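Local coordinates for ribosomal protein L11 methyltransferase (Lactobacillus delbrueckii subsp. bulgaricus ATCC BAA-365, PDB 3GRZ) that probably uses S-adenosyl-L-methionine to trimethylate lysine on ribosomal protein L11, this chain being the C-terminal fragment with the methyltransferase domain, at residues 14-17 / 18-21; 95-98 / 99-103; 163-166 / 167-171. All coordinates share one frame; numbering follows the deposited sequence. Where two conformers were deposited one is given.

Contact 1: 14-17 / 18-21; sequences IVPE and WEDY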
# COMPACT_ATOMS: atom_id res chain seq x y z
N ILE B 14 -0.60 -6.58 -13.46
CA ILE B 14 -1.70 -7.10 -14.26
C ILE B 14 -1.23 -7.16 -15.70
O ILE B 14 -0.61 -6.22 -16.20
CB ILE B 14 -2.98 -6.24 -14.17
CG1 ILE B 14 -3.46 -6.08 -12.74
CG2 ILE B 14 -4.11 -6.83 -15.02
CD1 ILE B 14 -4.57 -5.05 -12.61
N VAL B 15 -1.55 -8.26 -16.36
CA VAL B 15 -1.06 -8.55 -17.70
C VAL B 15 -2.24 -9.06 -18.55
O VAL B 15 -3.07 -9.80 -18.05
CB VAL B 15 0.12 -9.55 -17.58
CG1 VAL B 15 0.06 -10.70 -18.54
CG2 VAL B 15 1.43 -8.80 -17.67
N PRO B 16 -2.34 -8.62 -19.83
CA PRO B 16 -3.38 -9.17 -20.71
C PRO B 16 -3.08 -10.64 -20.97
O PRO B 16 -1.91 -11.02 -21.02
CB PRO B 16 -3.23 -8.35 -21.99
CG PRO B 16 -2.44 -7.13 -21.58
CD PRO B 16 -1.53 -7.61 -20.52
N GLU B 17 -4.12 -11.47 -21.13
CA GLU B 17 -3.94 -12.93 -21.18
C GLU B 17 -2.98 -13.48 -22.26
O GLU B 17 -2.37 -14.54 -22.07
CB GLU B 17 -5.29 -13.66 -21.25
CG GLU B 17 -6.17 -13.33 -22.46
CD GLU B 17 -5.91 -14.25 -23.66
OE1 GLU B 17 -5.61 -15.45 -23.43
OE2 GLU B 17 -6.00 -13.78 -24.81
N TRP B 18 -2.87 -12.76 -23.38
CA TRP B 18 -2.01 -13.16 -24.50
C TRP B 18 -0.51 -12.96 -24.24
O TRP B 18 0.31 -13.63 -24.87
CB TRP B 18 -2.42 -12.43 -25.79
CG TRP B 18 -2.13 -10.95 -25.80
CD1 TRP B 18 -0.91 -10.35 -25.97
CD2 TRP B 18 -3.07 -9.89 -25.64
NE1 TRP B 18 -1.04 -8.98 -25.91
CE2 TRP B 18 -2.36 -8.67 -25.71
CE3 TRP B 18 -4.46 -9.85 -25.44
CZ2 TRP B 18 -2.98 -7.43 -25.60
CZ3 TRP B 18 -5.08 -8.61 -25.33
CH2 TRP B 18 -4.34 -7.42 -25.40
N GLU B 19 -0.16 -12.03 -23.35
CA GLU B 19 1.23 -11.64 -23.09
C GLU B 19 2.09 -12.77 -22.55
O GLU B 19 1.60 -13.66 -21.86
CB GLU B 19 1.28 -10.46 -22.11
CG GLU B 19 1.18 -9.09 -22.76
CD GLU B 19 2.52 -8.37 -22.87
OE1 GLU B 19 3.58 -9.01 -22.68
OE2 GLU B 19 2.51 -7.16 -23.16
N ASP B 20 3.38 -12.75 -22.89
CA ASP B 20 4.33 -13.70 -22.34
C ASP B 20 5.31 -12.92 -21.48
O ASP B 20 6.45 -12.66 -21.88
CB ASP B 20 5.06 -14.46 -23.47
CG ASP B 20 5.85 -15.66 -22.96
OD1 ASP B 20 5.62 -16.11 -21.81
OD2 ASP B 20 6.71 -16.16 -23.71
N TYR B 21 4.85 -12.55 -20.28
CA TYR B 21 5.59 -11.61 -19.44
C TYR B 21 6.38 -12.27 -18.33
O TYR B 21 5.84 -13.07 -17.56
CB TYR B 21 4.64 -10.55 -18.86
CG TYR B 21 5.35 -9.49 -18.05
CD1 TYR B 21 6.29 -8.65 -18.66
CD2 TYR B 21 5.11 -9.35 -16.69
CE1 TYR B 21 6.95 -7.68 -17.92
CE2 TYR B 21 5.77 -8.38 -15.95
CZ TYR B 21 6.69 -7.54 -16.57
OH TYR B 21 7.35 -6.58 -15.86

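Contact 2: 95-98 / 99-103; sequences SMTA and AEENA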
# COMPACT_ATOMS: atom_id res chain seq x y z
N SER B 95 -20.28 -10.50 -15.55
CA SER B 95 -19.30 -10.46 -14.46
C SER B 95 -19.01 -11.86 -13.93
O SER B 95 -17.86 -12.22 -13.71
CB SER B 95 -19.74 -9.54 -13.32
OG SER B 95 -18.85 -9.71 -12.23
N MET B 96 -20.07 -12.65 -13.73
CA MET B 96 -19.92 -14.04 -13.32
C MET B 96 -19.03 -14.83 -14.28
O MET B 96 -18.15 -15.56 -13.84
CB MET B 96 -21.28 -14.71 -13.13
CG MET B 96 -22.15 -14.13 -12.00
SD MET B 96 -21.50 -14.41 -10.33
CE MET B 96 -20.67 -12.88 -10.01
N THR B 97 -19.22 -14.61 -15.59
CA THR B 97 -18.36 -15.21 -16.63
C THR B 97 -16.92 -14.70 -16.56
O THR B 97 -15.98 -15.49 -16.57
CB THR B 97 -18.95 -14.94 -18.05
OG1 THR B 97 -20.26 -15.51 -18.12
CG2 THR B 97 -18.09 -15.57 -19.16
N ALA B 98 -16.75 -13.37 -16.51
CA ALA B 98 -15.42 -12.79 -16.49
C ALA B 98 -14.62 -13.24 -15.25
O ALA B 98 -13.49 -13.67 -15.39
CB ALA B 98 -15.49 -11.27 -16.58
N ALA B 99 -15.24 -13.18 -14.07
CA ALA B 99 -14.57 -13.57 -12.82
C ALA B 99 -14.12 -15.02 -12.84
O ALA B 99 -12.97 -15.30 -12.49
CB ALA B 99 -15.47 -13.30 -11.61
N GLU B 100 -14.99 -15.93 -13.27
CA GLU B 100 -14.63 -17.35 -13.39
C GLU B 100 -13.52 -17.61 -14.39
O GLU B 100 -12.55 -18.32 -14.08
CB GLU B 100 -15.85 -18.22 -13.74
CG GLU B 100 -15.53 -19.72 -13.67
CD GLU B 100 -16.72 -20.62 -13.97
OE1 GLU B 100 -17.75 -20.15 -14.50
OE2 GLU B 100 -16.61 -21.82 -13.66
N GLU B 101 -13.64 -17.01 -15.58
CA GLU B 101 -12.66 -17.21 -16.64
C GLU B 101 -11.31 -16.57 -16.33
O GLU B 101 -10.26 -17.18 -16.57
CB GLU B 101 -13.22 -16.75 -18.01
CG GLU B 101 -14.45 -17.57 -18.46
CD GLU B 101 -14.79 -17.47 -19.97
OE1 GLU B 101 -13.98 -16.92 -20.76
OE2 GLU B 101 -15.88 -17.96 -20.35
N ASN B 102 -11.33 -15.34 -15.79
CA ASN B 102 -10.09 -14.69 -15.33
C ASN B 102 -9.45 -15.47 -14.18
O ASN B 102 -8.22 -15.64 -14.17
CB ASN B 102 -10.31 -13.22 -14.95
CG ASN B 102 -10.52 -12.31 -16.17
OD1 ASN B 102 -9.96 -12.54 -17.24
ND2 ASN B 102 -11.32 -11.27 -16.00
N ALA B 103 -10.25 -15.98 -13.23
CA ALA B 103 -9.68 -16.84 -12.16
C ALA B 103 -8.93 -18.05 -12.75
O ALA B 103 -7.78 -18.32 -12.38
CB ALA B 103 -10.74 -17.31 -11.18
O HOH W 1 -19.52 -18.08 -13.74

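Contact 3: 163-166 / 167-171; sequences LQLP and KIEQA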
# COMPACT_ATOMS: atom_id res chain seq x y z
N LEU B 163 -15.47 14.40 -4.41
CA LEU B 163 -16.67 15.18 -4.12
C LEU B 163 -17.73 14.38 -3.37
O LEU B 163 -18.56 14.95 -2.66
CB LEU B 163 -17.26 15.77 -5.40
CG LEU B 163 -16.40 16.77 -6.18
CD1 LEU B 163 -16.97 17.04 -7.57
CD2 LEU B 163 -16.21 18.08 -5.41
N GLN B 164 -17.69 13.06 -3.52
CA GLN B 164 -18.63 12.16 -2.86
C GLN B 164 -18.19 11.76 -1.45
O GLN B 164 -18.96 11.16 -0.70
CB GLN B 164 -18.82 10.89 -3.70
CG GLN B 164 -19.27 11.14 -5.13
CD GLN B 164 -20.76 10.90 -5.33
OE1 GLN B 164 -21.59 11.20 -4.46
NE2 GLN B 164 -21.10 10.33 -6.49
N LEU B 165 -16.95 12.08 -1.10
CA LEU B 165 -16.39 11.66 0.20
C LEU B 165 -17.15 12.11 1.49
O LEU B 165 -17.37 11.27 2.36
CB LEU B 165 -14.87 11.94 0.28
CG LEU B 165 -14.08 11.49 1.51
CD1 LEU B 165 -14.20 9.97 1.79
CD2 LEU B 165 -12.63 11.92 1.39
N PRO B 166 -17.57 13.40 1.60
CA PRO B 166 -18.43 13.79 2.74
C PRO B 166 -19.65 12.89 2.99
O PRO B 166 -19.87 12.50 4.14
CB PRO B 166 -18.86 15.21 2.36
CG PRO B 166 -17.71 15.75 1.59
CD PRO B 166 -17.23 14.57 0.76
N LYS B 167 -20.40 12.56 1.94
CA LYS B 167 -21.57 11.68 2.04
C LYS B 167 -21.18 10.28 2.52
O LYS B 167 -21.89 9.70 3.35
CB LYS B 167 -22.32 11.60 0.71
CG LYS B 167 -23.14 12.85 0.38
CD LYS B 167 -23.62 12.83 -1.07
CE LYS B 167 -25.04 12.28 -1.20
NZ LYS B 167 -26.06 13.33 -0.94
N ILE B 168 -20.07 9.76 2.00
CA ILE B 168 -19.52 8.46 2.43
C ILE B 168 -19.08 8.52 3.91
O ILE B 168 -19.45 7.66 4.72
CB ILE B 168 -18.34 8.00 1.52
CG1 ILE B 168 -18.79 7.85 0.05
CG2 ILE B 168 -17.71 6.71 2.05
CD1 ILE B 168 -19.72 6.71 -0.22
N GLU B 169 -18.31 9.55 4.26
CA GLU B 169 -17.85 9.75 5.64
C GLU B 169 -18.99 9.85 6.65
O GLU B 169 -18.91 9.29 7.74
CB GLU B 169 -16.96 10.98 5.74
CG GLU B 169 -15.55 10.78 5.17
CD GLU B 169 -14.66 12.01 5.30
OE1 GLU B 169 -15.17 13.15 5.34
OE2 GLU B 169 -13.42 11.83 5.36
N GLN B 170 -20.06 10.55 6.28
CA GLN B 170 -21.22 10.74 7.15
C GLN B 170 -21.97 9.43 7.35
O GLN B 170 -22.28 9.06 8.49
CB GLN B 170 -22.14 11.82 6.58
CG GLN B 170 -23.09 12.46 7.58
CD GLN B 170 -24.20 13.25 6.90
OE1 GLN B 170 -23.94 14.09 6.03
NE2 GLN B 170 -25.44 12.98 7.29
N ALA B 171 -22.22 8.71 6.26
CA ALA B 171 -22.86 7.38 6.31
C ALA B 171 -22.07 6.33 7.09
O ALA B 171 -22.66 5.51 7.79
CB ALA B 171 -23.16 6.89 4.91
O HOH W 2 -20.23 14.17 -0.58

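Contact 1: 14-17 / 18-21
Trp18 lays the six-membered ring of its indole over CB of Pro16, the first contact met on leaving the strand that ends at Pro16. Pro16 CB stands 3.6 Å from the centroid of that ring and only 6° off its normal, a CH-pi contact made squarely over one face. The indole gets there because CG of Trp18 sits between its own backbone N and carbonyl carbon (chi1 70°), which folds the ring back toward the proline. Glu17 OE2 lies off the edge of the indole, near its plane, with the carboxylate turned 81° from the ring.

Glu19 closes the type I beta turn that runs from Pro16 to Glu19. Its N donates to Pro16 O over 3.1 Å, the bond that defines the turn. Beyond the backbone, the aliphatic part of Glu19 runs beside the proline in the same direction, with CG 3.8 Å from Pro16 CD, while its CB rests against Val15 CG1, so it is the methylenes of Glu19 that do the packing here.

At Tyr21 the chain has come back far enough for CB and ring atom CD2 to meet Val15 CG2, each at 3.8 Å; the methyl approaches the ring obliquely.

The turn follows directly on strand 12-16, the middle strand of a three-stranded mixed sheet between 6-9 and 29-33. Tyr21 also touches Ile30, Glu19 O accepts a bond from Arg32, and Trp18 reaches Pro35, so the loop leaving the strand is held against strand 29-33 and what follows it.

Contact 2: 95-98 / 99-103
Asn102 and Ala98 meet one turn apart on the buried flank of helix 93-105, and here the fit is close. Asn102 N donates to Ala98 O over 2.8 Å, and Asn102 CB lies 3.2 Å from the same oxygen. With CG beside its own backbone N (chi1 -72°), the amide is carried back along the helix, where OD1 takes a hydrogen bond from Asp34 N and ND2 gives one to Ser71 O. With an alanine here, Asp34 N and Ser71 O would probably lose their side-chain partner, and a gap would be likely to open between the helix and those two loops. Ser95 sits on the buried side too: its O receives Ala99 N at 2.8 Å, while OG bonds to Gly70 O and Asp90 OD2.

The outer flank is looser. Thr97 and Glu101 run side by side, pointing the same way, and Thr97 CG2 comes 3.5 Å from Glu101 OE2, a methyl beside a carboxylate oxygen with no polar bond. The threonine hydroxyl turns instead to Asp93 O, one turn back. A water joins Met96 O, through a weak bond, to Glu100 OE1, which it reaches at 2.8 Å; Glu100 is extended and exposed.

The helix is the crossover of a beta-alpha-beta unit between strands 85-90 and 112-115. Its polar side chains on the buried flank are spent on loop backbone and on Asp90, predicted to bind S-adenosyl-L-methionine, a placing of Ser95 consistent with a second-shell role, probably steadying that carboxylate and the glycine-rich loop.

Contact 3: 163-166 / 167-171
Gln164 O accepts Ile168 N at 3.2 Å, and Ile168 CG1 packs close to the same oxygen. Beside this pair a water bridges Leu163 O to Lys167 N: it donates to the carbonyl over 2.8 Å and accepts from the amide at 3.0 Å, so the water links the carbonyl and amide of an i, i+4 pair that do not bond directly.

Leu165 makes the main side-chain contact. Its O takes Glu169 N over 2.7 Å. The two side chains of this pair slant across each other: CD1 of Leu165 meets Glu169 CG at 3.7 Å, and CG of the leucine lies 3.9 Å from both CD and OE2 of the glutamate. Since Glu169 places its CG beside its own N (chi1 -75°) and stays extended from there, its chain runs back along the helix and lays its methylene and carboxylate against the leucine.

Pro166 has no amide hydrogen, which costs little in the first turn of a helix, and its O accepts Gln170 N at 2.9 Å. The exposed Gln170 carries its amide on to Glu174.

The helix lies over the far end of the seven-stranded sheet. Leu165 packs on Ile189 and Leu191 of strand 188-195 and touches Lys182, Ile168 reaches Leu191 and Ala135, Glu169 touches Ile179 of strand 177-185, and Ala171 rests on Leu139 and Ile142 of helix 135-145.

All three contacts are partly buried and local, but they belong to different pieces of the chain. Contact 1 is a turn leaving the small three-stranded sheet and relies on proline, aromatic and methylene packing with a single backbone bond. Contacts 2 and 3 are helical, built on successive i to i+4 bonds, each with one water at its edge. Contact 2 is the most central and turns polar groups toward the predicted cofactor site; contact 3 faces the sheet with leucine and isoleucine. Contacts 1 and 2 approach to about 6 Å between nearest atoms without touching, whereas contact 3 lies across the chain's centre from both.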